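Local coordinates for protein acetyltransferase (Klebsiella pneumoniae, PDB 5XUN) that probably acetylates glycyl-tRNA with acetyl-CoA as the toxin of a type II toxin-antitoxin pair, at residues Pro90-Gly95 with Tyr130-Glu135. The protein carries 1 engineered substitution. Numbering follows the deposited sequence.
With ACO (acetyl coenzyme *a), chain E.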
# COMPACT_ATOMS: atom_id res chain seq x y z
N PRO B 90 5.00 -3.26 6.66
CA PRO B 90 4.29 -2.83 5.45
C PRO B 90 5.08 -1.75 4.74
O PRO B 90 5.82 -0.98 5.37
CB PRO B 90 2.96 -2.29 5.99
CG PRO B 90 3.31 -1.76 7.38
CD PRO B 90 4.42 -2.67 7.89
N SER B 91 4.94 -1.71 3.42
CA SER B 91 5.71 -0.76 2.63
C SER B 91 5.01 -0.48 1.31
O SER B 91 3.98 -1.07 0.97
CB SER B 91 7.12 -1.30 2.37
OG SER B 91 7.06 -2.58 1.74
N VAL B 92 5.59 0.47 0.58
CA VAL B 92 5.36 0.69 -0.85
C VAL B 92 6.69 0.48 -1.54
O VAL B 92 7.74 0.90 -1.03
CB VAL B 92 4.81 2.10 -1.14
CG1 VAL B 92 4.76 2.38 -2.64
CG2 VAL B 92 3.44 2.28 -0.53
N THR B 93 6.67 -0.16 -2.70
CA THR B 93 7.89 -0.43 -3.46
C THR B 93 7.97 0.49 -4.67
O THR B 93 7.00 0.63 -5.41
CB THR B 93 7.95 -1.89 -3.91
OG1 THR B 93 8.18 -2.73 -2.77
CG2 THR B 93 9.08 -2.10 -4.93
N LEU B 94 9.11 1.15 -4.83
CA LEU B 94 9.44 1.84 -6.07
C LEU B 94 9.96 0.77 -7.02
O LEU B 94 11.12 0.36 -6.93
CB LEU B 94 10.47 2.94 -5.83
CG LEU B 94 11.00 3.73 -7.02
CD1 LEU B 94 9.87 4.45 -7.71
CD2 LEU B 94 12.05 4.74 -6.55
N GLY B 95 9.07 0.27 -7.88
CA GLY B 95 9.45 -0.84 -8.74
C GLY B 95 10.47 -0.44 -9.78
O GLY B 95 11.40 -1.20 -10.08
N TYR B 130 5.18 1.64 6.35
CA TYR B 130 6.31 1.97 7.22
C TYR B 130 7.42 2.69 6.47
O TYR B 130 8.24 3.37 7.10
CB TYR B 130 6.85 0.70 7.88
CG TYR B 130 7.94 0.95 8.90
CD1 TYR B 130 7.65 1.55 10.12
CD2 TYR B 130 9.25 0.57 8.64
CE1 TYR B 130 8.64 1.79 11.05
CE2 TYR B 130 10.25 0.81 9.57
CZ TYR B 130 9.94 1.41 10.77
OH TYR B 130 10.93 1.64 11.69
N GLY B 131 7.46 2.57 5.15
CA GLY B 131 8.37 3.37 4.35
C GLY B 131 8.38 2.91 2.91
O GLY B 131 7.54 2.10 2.50
N LEU B 132 9.34 3.44 2.16
CA LEU B 132 9.47 3.17 0.74
C LEU B 132 10.62 2.20 0.52
O LEU B 132 11.77 2.50 0.87
CB LEU B 132 9.69 4.47 -0.04
CG LEU B 132 9.99 4.38 -1.54
CD1 LEU B 132 8.77 3.97 -2.36
CD2 LEU B 132 10.53 5.72 -2.02
N PHE B 133 10.32 1.06 -0.08
CA PHE B 133 11.28 -0.00 -0.36
C PHE B 133 11.73 0.11 -1.81
O PHE B 133 10.93 0.40 -2.70
CB PHE B 133 10.63 -1.37 -0.09
CG PHE B 133 11.55 -2.55 -0.30
CD1 PHE B 133 11.75 -3.10 -1.56
CD2 PHE B 133 12.17 -3.16 0.79
CE1 PHE B 133 12.57 -4.20 -1.75
CE2 PHE B 133 13.00 -4.27 0.61
CZ PHE B 133 13.20 -4.78 -0.67
N VAL B 134 13.02 -0.13 -2.06
CA VAL B 134 13.51 -0.12 -3.43
C VAL B 134 14.66 -1.11 -3.55
O VAL B 134 15.51 -1.22 -2.66
CB VAL B 134 13.92 1.30 -3.87
CG1 VAL B 134 15.10 1.82 -3.07
CG2 VAL B 134 14.21 1.33 -5.36
N GLU B 135 14.67 -1.86 -4.66
CA GLU B 135 15.78 -2.72 -5.01
C GLU B 135 16.61 -2.00 -6.07
O GLU B 135 16.15 -1.82 -7.20
CB GLU B 135 15.29 -4.07 -5.53
CG GLU B 135 16.37 -4.89 -6.20
CD GLU B 135 16.06 -6.37 -6.18
OE1 GLU B 135 16.99 -7.17 -5.97
OE2 GLU B 135 14.87 -6.72 -6.34
N1A ACO E . 19.44 19.25 -8.50
C2A ACO E . 20.09 18.09 -8.25
N3A ACO E . 21.10 17.61 -9.00
C4A ACO E . 21.53 18.29 -10.10
C5A ACO E . 20.86 19.56 -10.44
C6A ACO E . 19.76 20.02 -9.56
N6A ACO E . 19.11 21.18 -9.82
N7A ACO E . 21.45 20.03 -11.55
C8A ACO E . 22.41 19.14 -11.89
N9A ACO E . 22.48 18.11 -11.03
C1B ACO E . 23.43 16.97 -11.18
C2B ACO E . 24.36 16.75 -9.99
O2B ACO E . 25.66 17.28 -10.26
C3B ACO E . 24.41 15.24 -9.82
O3B ACO E . 25.55 14.72 -10.52
P3B ACO E . 26.38 13.45 -9.98
O7A ACO E . 27.31 14.02 -8.94
O8A ACO E . 25.33 12.52 -9.42
O9A ACO E . 27.06 12.92 -11.22
C4B ACO E . 23.17 14.72 -10.54
O4B ACO E . 22.68 15.76 -11.38
C5B ACO E . 22.05 14.29 -9.60
O5B ACO E . 21.35 13.20 -10.20
P1A ACO E . 20.01 13.42 -11.06
O1A ACO E . 20.29 14.35 -12.21
O2A ACO E . 18.85 13.72 -10.14
O3A ACO E . 19.81 11.93 -11.61
P2A ACO E . 19.46 11.61 -13.15
O4A ACO E . 18.50 12.64 -13.68
O5A ACO E . 20.73 11.31 -13.90
O6A ACO E . 18.66 10.24 -12.92
CBP ACO E . 18.71 7.87 -12.83
CCP ACO E . 19.33 9.14 -12.29
CDP ACO E . 17.19 7.95 -12.74
CEP ACO E . 19.22 6.68 -12.03
CAP ACO E . 19.19 7.78 -14.27
OAP ACO E . 20.61 7.63 -14.26
C9P ACO E . 18.59 6.62 -15.01
O9P ACO E . 17.50 6.71 -15.56
N8P ACO E . 19.34 5.53 -15.05
C7P ACO E . 19.09 4.45 -15.97
C6P ACO E . 17.98 3.53 -15.47
C5P ACO E . 18.19 3.27 -14.00
O5P ACO E . 19.18 2.67 -13.61
N4P ACO E . 17.25 3.74 -13.19
C3P ACO E . 17.37 3.66 -11.75
C2P ACO E . 17.09 2.27 -11.21
S1P ACO E . 15.50 2.27 -10.46
C ACO E . 15.74 0.95 -9.49
O ACO E . 16.88 0.56 -9.34
CH3 ACO E . 14.55 0.30 -8.84
O HOH W 1 12.43 -1.91 -6.70
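Leu94, Phe133 and Leu132 bury the most surface where two parallel strands of the GNAT fold lie side by side, joined through helix 108-126 as a beta-alpha-beta crossover. The pair illustrates how this fold opens its sheet to hold acetyl-CoA: the strands are bonded through the middle and part beyond it. Val92 uses both its backbone N and its O toward strand 131-135, the N bonding to Gly131 O and the O receiving Phe133 N at 2.8 Å. Phe133 O then takes Leu94 N at 2.9 Å, the carbonyl pointing almost straight at the donor. Past this bond a water takes over, donating to Leu94 O and accepting from Glu135 N, so that the separating backbones remain linked.

On one face, Leu132 holds CG anti to its backbone N (chi1 174°), and chi2, 72°, then brings CD1 up against strand 88-99, 3.5 Å from Val92 O and 4.0 Å from Leu94 CB. Val116, Met117 and Val120 of the crossover helix cover Leu132, while Phe145 of helix 139-147 packs on Leu94 and Val134. Phe133 and Thr93 project together from the other face, side by side; the hydroxyl OG1 of Thr93 approaches the ring obliquely, 3.8 Å from Phe133 CD1, and is hydrogen-bonded to Ser68, which also bonds Ser91 OG. Phe70 meets the Phe133 ring.

Where the strands diverge, the acetyl group of the cofactor comes in: its CH3 lies 3.1 Å from Glu135 O and 3.6 Å from Val134 CG2, which itself rests 3.6 Å from Leu94 O.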